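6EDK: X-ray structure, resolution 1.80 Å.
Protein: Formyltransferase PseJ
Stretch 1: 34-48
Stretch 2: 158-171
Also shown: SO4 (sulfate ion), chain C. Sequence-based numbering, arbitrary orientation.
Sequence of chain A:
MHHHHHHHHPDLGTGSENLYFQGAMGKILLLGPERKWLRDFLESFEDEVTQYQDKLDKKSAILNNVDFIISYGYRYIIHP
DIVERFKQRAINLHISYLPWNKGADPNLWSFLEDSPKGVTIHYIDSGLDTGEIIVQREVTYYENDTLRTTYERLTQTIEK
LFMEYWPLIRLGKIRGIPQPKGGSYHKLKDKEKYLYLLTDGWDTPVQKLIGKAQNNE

Stretch 1 34-48: ERKWLRDFLESFEDE
Stretch 2 (158-171) IEKLFMEYWPLIRL

Two helices run side by side in nearly the same direction, 36-43 against 158-169, crossing at -19° with axes 11.8 Å apart at closest approach. That gap leaves room for large side chains. CA atoms pair Leu-38 with Glu-159 (8.7 Å), Phe-41 with Met-163 (8.1 Å), Leu-42 with Trp-166 (8.8 Å) and Phe-45 with Pro-167 (8.6 Å).

Phe-41 (chi1 t, chi2 83°) is the central bump. Met-163 (m, t, m) lies over one face of its ring, CG 3.7 Å from the centroid; the flexible thioether then continues to Trp-37 (chi1 p), where SD is 3.7 Å from CZ3. Phe-41 CE2 also meets Phe-162 CE2 at 4.0 Å and Trp-166 CD1 at 3.6 Å. Phe-162 (t), buried, receives Leu-38 (t, p), whose CD1 lies 3.7 Å from Phe-162 CE2.

Trp-166 (t, chi2 -120°) is the second wedge. Leu-42 (m, t) sets CD2 over its five-membered ring, 3.7 Å from the centroid, while the indole edge points into the face of Phe-45 (m), planes at 89° and centroids 5.0 Å apart. The buried NE1 of Trp-166 donates to a water at 2.9 Å, which in turn donates to Leu-42 O (2.9 Å) and Asp-47 OD2 (2.6 Å), so the polar edge stays satisfied.

Beyond the first helix, a type I turn over Glu-43 to Glu-46 brings Asp-47 (m) inward. Extended Arg-170 (t, t, t, chi4 -91°) reaches it: NE donates to Asp-47 OD2 at 3.0 Å and 166°, a salt bridge, with Phe-45 CB over one guanidinium face. Pro-167 CG touches Phe-45 CZ at 4.0 Å, where the second helix kinks. At the other end Glu-159 (m, t, 0°) lays its CD 3.5 Å from Trp-37 CZ2.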

# COMPACT_ATOMS: atom_id res chain seq x y z
N GLU A 34 0.47 10.09 10.23
CA GLU A 34 1.82 10.59 10.46
C GLU A 34 2.69 9.44 10.95
O GLU A 34 2.31 8.69 11.85
CB GLU A 34 1.86 11.78 11.43
CG GLU A 34 3.31 12.26 11.91
CD GLU A 34 4.39 12.65 10.81
OE1 GLU A 34 4.16 12.65 9.58
OE2 GLU A 34 5.55 12.94 11.24
N ARG A 35 3.83 9.28 10.33
CA ARG A 35 4.83 8.29 10.71
C ARG A 35 6.16 9.01 10.82
O ARG A 35 6.83 9.21 9.82
CB ARG A 35 4.91 7.17 9.69
CG ARG A 35 3.61 6.45 9.51
CD ARG A 35 3.75 5.44 8.40
NE ARG A 35 2.47 5.20 7.73
CZ ARG A 35 1.68 4.18 8.05
NH1 ARG A 35 2.04 3.33 8.98
NH2 ARG A 35 0.58 4.00 7.40
N LYS A 36 6.53 9.39 12.04
CA LYS A 36 7.78 10.12 12.21
C LYS A 36 8.97 9.34 11.67
O LYS A 36 9.87 9.93 11.06
CB LYS A 36 8.00 10.46 13.68
CG LYS A 36 9.23 11.35 13.92
CD LYS A 36 9.58 11.47 15.42
CE LYS A 36 10.98 12.07 15.63
NZ LYS A 36 11.24 13.21 14.71
N TRP A 37 9.00 8.01 11.88
CA TRP A 37 10.16 7.27 11.41
C TRP A 37 10.32 7.41 9.90
O TRP A 37 11.44 7.40 9.39
CB TRP A 37 10.05 5.76 11.81
CG TRP A 37 8.93 5.01 11.07
CD1 TRP A 37 7.67 4.80 11.53
CD2 TRP A 37 9.01 4.41 9.82
NE1 TRP A 37 6.94 4.14 10.58
CE2 TRP A 37 7.75 3.88 9.52
CE3 TRP A 37 10.00 4.32 8.86
CZ2 TRP A 37 7.47 3.28 8.29
CZ3 TRP A 37 9.75 3.70 7.67
CH2 TRP A 37 8.49 3.20 7.39
N LEU A 38 9.21 7.45 9.17
CA LEU A 38 9.29 7.57 7.72
C LEU A 38 9.64 9.00 7.27
O LEU A 38 10.46 9.19 6.36
CB LEU A 38 7.96 7.13 7.12
CG LEU A 38 7.83 7.14 5.59
CD1 LEU A 38 8.95 6.45 4.92
CD2 LEU A 38 6.50 6.53 5.22
N ARG A 39 9.04 9.98 7.91
CA ARG A 39 9.49 11.36 7.71
C ARG A 39 10.98 11.47 7.90
O ARG A 39 11.70 11.94 7.01
CB ARG A 39 8.72 12.29 8.64
CG ARG A 39 9.30 13.69 8.73
CD ARG A 39 8.55 14.51 9.78
NE ARG A 39 7.25 14.97 9.28
CZ ARG A 39 7.10 16.03 8.47
NH1 ARG A 39 8.16 16.72 8.05
NH2 ARG A 39 5.87 16.37 8.07
N ASP A 40 11.49 10.98 9.04
CA ASP A 40 12.92 11.09 9.32
C ASP A 40 13.75 10.37 8.28
O ASP A 40 14.81 10.84 7.89
CB ASP A 40 13.26 10.52 10.70
CG ASP A 40 12.80 11.38 11.82
OD1 ASP A 40 12.54 12.58 11.59
OD2 ASP A 40 12.70 10.87 12.94
N PHE A 41 13.33 9.14 7.88
CA PHE A 41 14.09 8.40 6.88
C PHE A 41 14.19 9.20 5.59
O PHE A 41 15.27 9.34 4.99
CB PHE A 41 13.39 7.01 6.60
CG PHE A 41 13.98 6.26 5.43
CD1 PHE A 41 15.13 5.50 5.58
CD2 PHE A 41 13.37 6.27 4.20
CE1 PHE A 41 15.70 4.80 4.52
CE2 PHE A 41 13.93 5.59 3.12
CZ PHE A 41 15.08 4.85 3.27
N LEU A 42 13.07 9.75 5.16
CA LEU A 42 13.06 10.47 3.90
C LEU A 42 13.91 11.76 4.01
O LEU A 42 14.63 12.10 3.07
CB LEU A 42 11.62 10.85 3.54
CG LEU A 42 10.72 9.66 3.13
CD1 LEU A 42 9.29 10.15 2.96
CD2 LEU A 42 11.25 9.07 1.87
N GLU A 43 13.85 12.40 5.15
CA GLU A 43 14.63 13.63 5.34
C GLU A 43 16.11 13.35 5.45
O GLU A 43 16.90 14.23 5.13
CB GLU A 43 14.14 14.36 6.58
CG GLU A 43 12.81 15.05 6.37
CD GLU A 43 12.27 15.73 7.63
OE1 GLU A 43 12.78 15.48 8.75
OE2 GLU A 43 11.29 16.49 7.50
N SER A 44 16.52 12.13 5.83
CA SER A 44 17.94 11.80 5.80
C SER A 44 18.50 11.73 4.40
O SER A 44 19.70 11.55 4.26
CB SER A 44 18.21 10.47 6.59
OG SER A 44 17.76 9.32 5.89
N PHE A 45 17.67 11.85 3.35
CA PHE A 45 18.18 12.00 1.98
C PHE A 45 18.22 13.47 1.54
O PHE A 45 18.43 13.76 0.35
CB PHE A 45 17.34 11.20 0.97
CG PHE A 45 17.47 9.68 1.14
CD1 PHE A 45 16.77 9.02 2.14
CD2 PHE A 45 18.31 8.95 0.32
CE1 PHE A 45 16.92 7.62 2.32
CE2 PHE A 45 18.46 7.54 0.48
CZ PHE A 45 17.77 6.89 1.46
N GLU A 46 17.96 14.39 2.47
CA GLU A 46 17.95 15.85 2.25
C GLU A 46 16.73 16.35 1.51
O GLU A 46 16.72 17.48 1.01
CB GLU A 46 19.22 16.30 1.52
CG GLU A 46 20.49 16.01 2.30
CD GLU A 46 20.36 16.29 3.79
OE1 GLU A 46 20.13 17.46 4.17
OE2 GLU A 46 20.48 15.32 4.59
N ASP A 47 15.67 15.57 1.43
CA ASP A 47 14.41 16.06 0.90
C ASP A 47 13.59 16.66 2.02
O ASP A 47 13.80 16.39 3.20
CB ASP A 47 13.65 14.94 0.20
CG ASP A 47 14.42 14.37 -0.98
OD1 ASP A 47 15.08 15.17 -1.65
OD2 ASP A 47 14.38 13.14 -1.21
N GLU A 48 12.66 17.55 1.66
CA GLU A 48 11.76 18.11 2.64
C GLU A 48 10.45 17.32 2.54
O GLU A 48 10.07 16.87 1.47
CB GLU A 48 11.57 19.62 2.47
CG GLU A 48 10.38 20.07 1.67
CD GLU A 48 10.22 21.61 1.70
OE1 GLU A 48 11.26 22.32 1.86
OE2 GLU A 48 9.06 22.11 1.58
N ILE A 158 6.57 -4.49 4.15
CA ILE A 158 6.47 -3.43 3.12
C ILE A 158 7.32 -2.18 3.50
O ILE A 158 7.87 -1.53 2.62
CB ILE A 158 5.01 -3.02 2.88
CG1 ILE A 158 4.89 -2.23 1.56
CG2 ILE A 158 4.38 -2.27 4.08
CD1 ILE A 158 3.50 -2.18 1.00
N GLU A 159 7.43 -1.86 4.79
CA GLU A 159 8.29 -0.75 5.26
C GLU A 159 9.72 -1.08 4.97
O GLU A 159 10.46 -0.26 4.45
CB GLU A 159 8.04 -0.48 6.71
CG GLU A 159 6.56 -0.07 6.99
CD GLU A 159 6.16 0.06 8.43
OE1 GLU A 159 7.00 -0.17 9.34
OE2 GLU A 159 4.97 0.41 8.72
N LYS A 160 10.13 -2.34 5.20
CA LYS A 160 11.47 -2.75 4.78
C LYS A 160 11.67 -2.63 3.29
O LYS A 160 12.72 -2.19 2.83
CB LYS A 160 11.68 -4.20 5.25
CG LYS A 160 13.06 -4.73 5.03
CD LYS A 160 13.24 -6.19 5.53
CE LYS A 160 14.67 -6.63 5.21
NZ LYS A 160 14.82 -8.11 5.15
N LEU A 161 10.73 -3.14 2.49
CA LEU A 161 10.87 -3.14 1.04
C LEU A 161 10.97 -1.71 0.51
O LEU A 161 11.76 -1.41 -0.40
CB LEU A 161 9.63 -3.83 0.42
CG LEU A 161 9.58 -4.03 -1.08
CD1 LEU A 161 10.65 -4.99 -1.58
CD2 LEU A 161 8.20 -4.54 -1.53
N PHE A 162 10.21 -0.82 1.13
CA PHE A 162 10.24 0.60 0.70
C PHE A 162 11.63 1.18 0.95
O PHE A 162 12.25 1.81 0.06
CB PHE A 162 9.21 1.38 1.48
CG PHE A 162 9.34 2.87 1.19
CD1 PHE A 162 8.94 3.35 0.00
CD2 PHE A 162 10.00 3.66 2.09
CE1 PHE A 162 9.14 4.72 -0.29
CE2 PHE A 162 10.23 5.03 1.78
CZ PHE A 162 9.79 5.47 0.59
N MET A 163 12.12 1.01 2.17
CA MET A 163 13.44 1.60 2.51
C MET A 163 14.54 0.94 1.71
O MET A 163 15.53 1.60 1.36
CB MET A 163 13.73 1.47 4.00
CG MET A 163 12.83 2.33 4.89
SD MET A 163 13.16 2.52 6.67
CE MET A 163 12.68 0.87 7.24
N GLU A 164 14.40 -0.37 1.44
CA GLU A 164 15.41 -1.03 0.62
C GLU A 164 15.47 -0.45 -0.77
O GLU A 164 16.58 -0.31 -1.33
CB GLU A 164 15.14 -2.53 0.53
CG GLU A 164 16.07 -3.31 -0.38
CD GLU A 164 15.77 -4.80 -0.33
OE1 GLU A 164 14.93 -5.21 0.53
OE2 GLU A 164 16.41 -5.54 -1.09
N TYR A 165 14.34 -0.07 -1.35
CA TYR A 165 14.33 0.34 -2.76
C TYR A 165 14.20 1.85 -2.96
O TYR A 165 14.41 2.33 -4.08
CB TYR A 165 13.22 -0.37 -3.54
CG TYR A 165 13.57 -1.79 -3.90
CD1 TYR A 165 14.29 -2.10 -5.03
CD2 TYR A 165 13.23 -2.84 -3.06
CE1 TYR A 165 14.63 -3.38 -5.35
CE2 TYR A 165 13.57 -4.21 -3.40
CZ TYR A 165 14.28 -4.43 -4.56
OH TYR A 165 14.66 -5.71 -4.95
N TRP A 166 13.90 2.60 -1.91
CA TRP A 166 13.75 4.04 -2.11
C TRP A 166 14.98 4.70 -2.71
O TRP A 166 14.79 5.58 -3.57
CB TRP A 166 13.44 4.68 -0.78
CG TRP A 166 13.27 6.22 -0.85
CD1 TRP A 166 14.04 7.14 -0.15
CD2 TRP A 166 12.34 6.96 -1.62
NE1 TRP A 166 13.61 8.43 -0.46
CE2 TRP A 166 12.57 8.34 -1.35
CE3 TRP A 166 11.33 6.62 -2.51
CZ2 TRP A 166 11.81 9.33 -1.92
CZ3 TRP A 166 10.59 7.61 -3.08
CH2 TRP A 166 10.82 8.96 -2.77
N PRO A 167 16.22 4.37 -2.34
CA PRO A 167 17.37 5.01 -3.04
C PRO A 167 17.31 4.92 -4.55
O PRO A 167 17.79 5.83 -5.22
CB PRO A 167 18.59 4.26 -2.49
CG PRO A 167 18.16 3.79 -1.10
CD PRO A 167 16.68 3.43 -1.28
N LEU A 168 16.76 3.84 -5.10
CA LEU A 168 16.54 3.74 -6.53
C LEU A 168 15.28 4.47 -6.97
O LEU A 168 15.31 5.19 -7.96
CB LEU A 168 16.47 2.26 -6.94
CG LEU A 168 17.77 1.45 -6.72
CD1 LEU A 168 17.54 -0.03 -6.91
CD2 LEU A 168 18.88 1.91 -7.67
N ILE A 169 14.14 4.24 -6.28
CA ILE A 169 12.90 4.88 -6.69
C ILE A 169 13.06 6.40 -6.69
O ILE A 169 12.51 7.10 -7.55
CB ILE A 169 11.75 4.48 -5.75
CG1 ILE A 169 11.56 2.99 -5.81
CG2 ILE A 169 10.47 5.24 -6.14
CD1 ILE A 169 10.57 2.46 -4.73
N ARG A 170 13.80 6.91 -5.71
CA ARG A 170 13.99 8.35 -5.56
C ARG A 170 14.56 8.99 -6.82
O ARG A 170 14.34 10.18 -7.07
CB ARG A 170 14.96 8.56 -4.40
CG ARG A 170 15.05 9.94 -3.94
CD ARG A 170 15.87 9.93 -2.70
NE ARG A 170 16.36 11.27 -2.45
CZ ARG A 170 17.52 11.73 -2.91
NH1 ARG A 170 18.33 10.92 -3.62
NH2 ARG A 170 17.88 12.98 -2.64
N LEU A 171 15.28 8.22 -7.62
CA LEU A 171 15.96 8.72 -8.81
C LEU A 171 15.33 8.22 -10.11
O LEU A 171 15.99 8.23 -11.15
CB LEU A 171 17.43 8.32 -8.74
CG LEU A 171 18.12 8.83 -7.48
CD1 LEU A 171 19.54 8.36 -7.42
CD2 LEU A 171 18.04 10.35 -7.44
S SO4 C . 5.75 6.91 14.63
O1 SO4 C . 5.16 8.22 14.26
O2 SO4 C . 5.52 6.69 16.06
O3 SO4 C . 5.10 5.82 13.87
O4 SO4 C . 7.21 6.89 14.38
O HOH W 1 14.00 11.16 0.45